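Local coordinates for protein putative 5-carboxymethyl-2-hydroxymuconate isomerase (Pseudomonas aeruginosa, PDB 3E6Q) that probably acts as a 5-carboxymethyl-2-hydroxymuconate delta-isomerase and assembles as a trimer, at residues A29-R34 with F65-A70; H84-I89 with E126-E131. One frame throughout, in Å; residues are numbered along the deposited sequence. Where two conformers were deposited one is given.

Contact 1. Residues A29-R34 with F65-A70; sequences ATANLR and FVTLEA
The methyl of A29 meets the ring of F65 obliquely, CB lying 3.5 Å from F65 CZ. F65 reaches it because its CG stands anti to the backbone N (chi1 176°), which carries the ring across to strand 24-30; P39, L42 and L43 of helix 39-52 pack against the same ring. Further along, T67 turns CG2 to A31, 3.5 Å from A31 CA and close to its CB, at the exposed edge of the pair. The other face belongs to T30 and L68: the threonine CG2 and the leucine CD1 approach each other at 4.3 Å, while L68 CB and CG lie beside the carbonyl of A29. Three backbone bonds join these parallel strands. A29 N donates to V66 O, L68 N to A29 O at 2.8 Å and nearly straight (172°), and A31 N to L68 O along a more bent path (131°). There strand 24-30 gives way to a type I turn from T30 to L33, within which T30 OG1 donates to N32 OD1 at 2.7 Å. A buried apolar patch thus passes within a few residues into a polar turn, with main-chain bonds rather than charges holding the strands together.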
loop_
_atom_site.group_PDB
_atom_site.type_symbol
_atom_site.label_atom_id
_atom_site.label_comp_id
_atom_site.label_asym_id
_atom_site.label_seq_id
_atom_site.Cartn_x
_atom_site.Cartn_y
_atom_site.Cartn_z
ATOM N N ALA A 29 -0.025 -3.263 11.581
ATOM C CA ALA A 29 -0.369 -4.038 12.772
ATOM C C ALA A 29 -1.870 -3.876 13.040
ATOM O O ALA A 29 -2.402 -2.780 13.003
ATOM C CB ALA A 29 0.411 -3.534 13.939
ATOM N N THR A 30 -2.576 -4.975 13.270
ATOM C CA THR A 30 -3.958 -4.859 13.649
ATOM C C THR A 30 -4.034 -4.082 15.015
ATOM O O THR A 30 -3.142 -4.179 15.867
ATOM C CB THR A 30 -4.639 -6.239 13.716
ATOM O OG1 THR A 30 -3.932 -7.123 14.625
ATOM C CG2 THR A 30 -4.744 -6.840 12.279
ATOM N N ALA A 31 -5.129 -3.347 15.209
ATOM C CA ALA A 31 -5.285 -2.467 16.381
ATOM C C ALA A 31 -5.280 -3.190 17.737
ATOM O O ALA A 31 -4.973 -2.589 18.770
ATOM C CB ALA A 31 -6.578 -1.586 16.219
ATOM N N ASN A 32 -5.646 -4.479 17.727
ATOM C CA ASN A 32 -5.596 -5.358 18.918
ATOM C C ASN A 32 -4.260 -5.961 19.255
ATOM O O ASN A 32 -4.154 -6.699 20.229
ATOM C CB ASN A 32 -6.653 -6.462 18.802
ATOM C CG ASN A 32 -6.424 -7.402 17.652
ATOM O OD1 ASN A 32 -5.664 -7.093 16.751
ATOM N ND2 ASN A 32 -7.106 -8.572 17.678
ATOM N N LEU A 33 -3.240 -5.695 18.432
ATOM C CA LEU A 33 -1.916 -6.251 18.656
ATOM C C LEU A 33 -1.149 -5.471 19.710
ATOM O O LEU A 33 -0.947 -4.253 19.584
ATOM C CB LEU A 33 -1.092 -6.259 17.353
ATOM C CG LEU A 33 0.248 -7.005 17.452
ATOM C CD1 LEU A 33 0.050 -8.502 17.832
ATOM C CD2 LEU A 33 0.959 -6.889 16.109
ATOM N N ARG A 34 -0.634 -6.198 20.696
ATOM C CA ARG A 34 0.242 -5.638 21.724
ATOM C C ARG A 34 1.659 -5.934 21.315
ATOM O O ARG A 34 1.959 -7.057 20.990
ATOM C CB ARG A 34 -0.058 -6.275 23.094
ATOM C CG ARG A 34 -1.441 -5.891 23.628
ATOM C CD ARG A 34 -1.725 -6.502 24.992
ATOM N NE ARG A 34 -1.732 -7.947 24.880
ATOM C CZ ARG A 34 -0.773 -8.750 25.317
ATOM N NH1 ARG A 34 -0.929 -10.066 25.157
ATOM N NH2 ARG A 34 0.317 -8.267 25.900
ATOM N N PHE A 65 4.940 2.976 10.153
ATOM C CA PHE A 65 4.107 2.011 10.856
ATOM C C PHE A 65 2.680 2.538 10.874
ATOM O O PHE A 65 2.416 3.711 11.201
ATOM C CB PHE A 65 4.649 1.820 12.275
ATOM C CG PHE A 65 3.824 0.915 13.122
ATOM C CD1 PHE A 65 2.686 1.388 13.769
ATOM C CD2 PHE A 65 4.282 -0.370 13.397
ATOM C CE1 PHE A 65 1.916 0.535 14.585
ATOM C CE2 PHE A 65 3.518 -1.243 14.264
ATOM C CZ PHE A 65 2.340 -0.767 14.834
ATOM N N VAL A 66 1.739 1.676 10.508
ATOM C CA VAL A 66 0.321 2.012 10.562
ATOM C C VAL A 66 -0.470 0.949 11.356
ATOM O O VAL A 66 -0.241 -0.242 11.188
ATOM C CB VAL A 66 -0.235 2.172 9.155
ATOM C CG1 VAL A 66 0.492 3.384 8.454
ATOM C CG2 VAL A 66 -0.017 0.939 8.380
ATOM N N THR A 67 -1.395 1.425 12.183
ATOM C CA THR A 67 -2.335 0.592 12.898
ATOM C C THR A 67 -3.564 0.438 12.028
ATOM O O THR A 67 -4.079 1.421 11.484
ATOM C CB THR A 67 -2.702 1.208 14.240
ATOM O OG1 THR A 67 -1.522 1.289 15.067
ATOM C CG2 THR A 67 -3.806 0.393 14.896
ATOM N N LEU A 68 -3.968 -0.800 11.822
ATOM C CA LEU A 68 -5.215 -1.120 11.090
ATOM C C LEU A 68 -6.388 -1.116 12.055
ATOM O O LEU A 68 -6.488 -1.966 12.958
ATOM C CB LEU A 68 -5.108 -2.499 10.462
ATOM C CG LEU A 68 -3.849 -2.716 9.577
ATOM C CD1 LEU A 68 -3.730 -4.184 9.096
ATOM C CD2 LEU A 68 -3.853 -1.693 8.428
ATOM N N GLU A 69 -7.269 -0.120 11.895
ATOM C CA GLU A 69 -8.410 0.027 12.785
ATOM C C GLU A 69 -9.557 -0.883 12.418
ATOM O O GLU A 69 -10.454 -1.142 13.244
ATOM C CB GLU A 69 -8.854 1.487 12.740
ATOM C CG GLU A 69 -7.773 2.492 13.211
ATOM C CD GLU A 69 -8.276 3.956 13.281
ATOM O OE1 GLU A 69 -7.490 4.809 13.774
ATOM O OE2 GLU A 69 -9.441 4.240 12.870
ATOM N N ALA A 70 -9.597 -1.351 11.171
ATOM C CA ALA A 70 -10.705 -2.192 10.730
ATOM C C ALA A 70 -10.135 -3.384 9.961
ATOM O O ALA A 70 -9.594 -3.186 8.877
ATOM C CB ALA A 70 -11.765 -1.424 9.856
#

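Contact 2. Residues H84-I89 with E126-E131; sequences HACLSI and EVREME. With FMT (formic acid), chain P.
R128 and S88 meet through a bond from NH1 to OG of 2.9 Å, the serine oxygen lying near the guanidinium plane. A bend at chi3 (-66°) turns the guanidinium across toward S88, and R128 CD rests 3.5 Å from C86 SG. M130 continues this face, its SE 3.9 Å from S88 CB. Tightest is the parallel backbone: five N-H...O bonds run from E126 N to A85 O through to M130 N to I89 O. The face of L87, I89 and V127 is closed, L87 CD2 4.3 Å from V127 CG1, with L101 and L105 of helix 95-112 over L87. The opposite, polar face is looser and holds small molecules. H84 NE2 donates to O1 of a formic acid, probably from the crystallisation liquor, at 2.7 Å, almost straight (170°) and in the ring plane; E126 OE1 is 2.6 Å from that O1. S124 OG bonds H84 ND1, which should fix the ring's rotation. R128 NE is hydrogen-bonded to a glycerol, and a sodium ion lies near C86. E126 OE2 forms a salt bridge with R128 of the second subunit, and R128 NH2 with E126 of the third. This repeated charge pairing is consistent with a role in joining the three subunits, beside a site that can accommodate a small acid.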
loop_
_atom_site.group_PDB
_atom_site.type_symbol
_atom_site.label_atom_id
_atom_site.label_comp_id
_atom_site.label_asym_id
_atom_site.label_seq_id
_atom_site.Cartn_x
_atom_site.Cartn_y
_atom_site.Cartn_z
ATOM N N HIS A 84 2.233 -7.387 9.627
ATOM C CA HIS A 84 2.761 -7.527 8.252
ATOM C C HIS A 84 3.674 -6.378 7.859
ATOM O O HIS A 84 3.414 -5.220 8.219
ATOM C CB HIS A 84 1.601 -7.638 7.267
ATOM C CG HIS A 84 2.036 -7.768 5.845
ATOM N ND1 HIS A 84 2.648 -8.906 5.345
ATOM C CD2 HIS A 84 1.952 -6.893 4.817
ATOM C CE1 HIS A 84 2.916 -8.717 4.062
ATOM N NE2 HIS A 84 2.529 -7.497 3.720
ATOM N N ALA A 85 4.725 -6.690 7.120
ATOM C CA ALA A 85 5.573 -5.673 6.547
ATOM C C ALA A 85 5.733 -5.912 5.056
ATOM O O ALA A 85 5.729 -7.043 4.572
ATOM C CB ALA A 85 6.923 -5.651 7.207
ATOM N N CYS A 86 5.888 -4.812 4.334
ATOM C CA CYS A 86 6.172 -4.849 2.899
ATOM C C CYS A 86 7.413 -3.974 2.703
ATOM O O CYS A 86 7.392 -2.748 2.942
ATOM C CB CYS A 86 4.979 -4.316 2.100
ATOM S SG CYS A 86 5.319 -4.450 0.320
ATOM N N LEU A 87 8.515 -4.623 2.373
ATOM C CA LEU A 87 9.765 -3.962 2.031
ATOM C C LEU A 87 9.840 -3.811 0.522
ATOM O O LEU A 87 9.782 -4.818 -0.218
ATOM C CB LEU A 87 10.984 -4.771 2.503
ATOM C CG LEU A 87 12.351 -4.141 2.209
ATOM C CD1 LEU A 87 12.585 -2.869 3.045
ATOM C CD2 LEU A 87 13.504 -5.174 2.384
ATOM N N SER A 88 9.991 -2.577 0.070
ATOM C CA SER A 88 10.138 -2.299 -1.373
ATOM C C SER A 88 11.525 -1.816 -1.668
ATOM O O SER A 88 11.980 -0.781 -1.122
ATOM C CB SER A 88 9.128 -1.212 -1.809
ATOM O OG SER A 88 7.774 -1.648 -1.679
ATOM N N ILE A 89 12.204 -2.567 -2.546
ATOM C CA ILE A 89 13.558 -2.249 -2.987
ATOM C C ILE A 89 13.590 -2.072 -4.503
ATOM O O ILE A 89 12.652 -2.474 -5.190
ATOM C CB ILE A 89 14.576 -3.327 -2.524
ATOM C CG1 ILE A 89 14.395 -4.639 -3.296
ATOM C CG2 ILE A 89 14.647 -3.437 -0.981
ATOM C CD1 ILE A 89 15.504 -5.683 -3.064
ATOM N N GLU A 126 6.737 -9.317 3.052
ATOM C CA GLU A 126 6.877 -9.412 1.608
ATOM C C GLU A 126 8.083 -8.558 1.282
ATOM O O GLU A 126 8.231 -7.471 1.851
ATOM C CB GLU A 126 5.668 -8.851 0.880
ATOM C CG GLU A 126 5.915 -8.707 -0.556
ATOM C CD GLU A 126 4.719 -8.274 -1.408
ATOM O OE1 GLU A 126 3.684 -7.770 -0.895
ATOM O OE2 GLU A 126 4.923 -8.421 -2.615
ATOM N N VAL A 127 8.926 -9.022 0.369
ATOM C CA VAL A 127 9.935 -8.166 -0.256
ATOM C C VAL A 127 9.545 -8.002 -1.754
ATOM O O VAL A 127 9.384 -8.998 -2.468
ATOM C CB VAL A 127 11.324 -8.791 -0.147
ATOM C CG1 VAL A 127 12.368 -7.850 -0.810
ATOM C CG2 VAL A 127 11.687 -9.090 1.314
ATOM N N ARG A 128 9.240 -6.791 -2.156
ATOM C CA ARG A 128 8.839 -6.490 -3.523
ATOM C C ARG A 128 9.820 -5.540 -4.222
ATOM O O ARG A 128 10.647 -4.897 -3.577
ATOM C CB ARG A 128 7.441 -5.915 -3.586
ATOM C CG ARG A 128 7.256 -4.569 -2.864
ATOM C CD ARG A 128 5.875 -3.994 -3.071
ATOM N NE ARG A 128 5.650 -3.634 -4.474
ATOM C CZ ARG A 128 5.941 -2.436 -5.008
ATOM N NH1 ARG A 128 6.437 -1.476 -4.269
ATOM N NH2 ARG A 128 5.708 -2.208 -6.295
ATOM N N GLU A 129 9.716 -5.471 -5.532
ATOM C CA GLU A 129 10.655 -4.706 -6.345
ATOM C C GLU A 129 9.944 -3.533 -7.073
ATOM O O GLU A 129 8.830 -3.691 -7.599
ATOM C CB GLU A 129 11.239 -5.608 -7.394
ATOM C CG GLU A 129 12.087 -6.711 -6.848
ATOM C CD GLU A 129 12.687 -7.562 -7.974
ATOM O OE1 GLU A 129 11.922 -8.186 -8.762
ATOM O OE2 GLU A 129 13.900 -7.561 -8.125
HETATM N N MSE A 130 10.633 -2.399 -7.107
HETATM C CA MSE A 130 10.217 -1.210 -7.810
HETATM C C MSE A 130 11.071 -1.061 -9.065
HETATM O O MSE A 130 12.255 -1.378 -9.048
HETATM C CB MSE A 130 10.444 0.004 -6.917
HETATM C CG MSE A 130 9.760 -0.109 -5.556
HETATM SE SE MSE A 130 9.860 1.529 -4.540
HETATM C CE MSE A 130 11.798 1.525 -4.201
ATOM N N GLU A 131 10.452 -0.608 -10.147
ATOM C CA GLU A 131 11.179 -0.482 -11.434
ATOM C C GLU A 131 12.130 0.682 -11.319
ATOM O O GLU A 131 11.712 1.824 -11.260
ATOM C CB GLU A 131 10.213 -0.213 -12.586
ATOM C CG GLU A 131 10.976 -0.081 -13.897
ATOM C CD GLU A 131 10.165 0.468 -15.009
ATOM O OE1 GLU A 131 9.042 0.937 -14.779
ATOM O OE2 GLU A 131 10.693 0.430 -16.138
HETATM C C FMT P . 1.443 -6.580 0.991
HETATM O O1 FMT P . 2.634 -6.570 1.190
HETATM O O2 FMT P . 0.721 -5.777 1.624
#

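Both contacts are parallel strand pairs of one four-stranded mixed sheet, each joining an outermost strand of the chain to an inner one: contact 1 pairs 62-73 with 24-30, contact 2 pairs 121-130 with 82-90. The inner strands are antiparallel neighbours, which puts both pairs in one sheet; their centres are about 20 Å apart and they do not touch. Contact 2 is buried near the middle of the chain and adds a polar face of H84, E126 and R128 to its apolar one; contact 1, partly buried where a strand ends, relies on main-chain bonds and apolar touch. At F65 its sheet runs on into the third subunit, whereas contact 2 meets both other subunits through side chains, including the E126-R128 salt bridges.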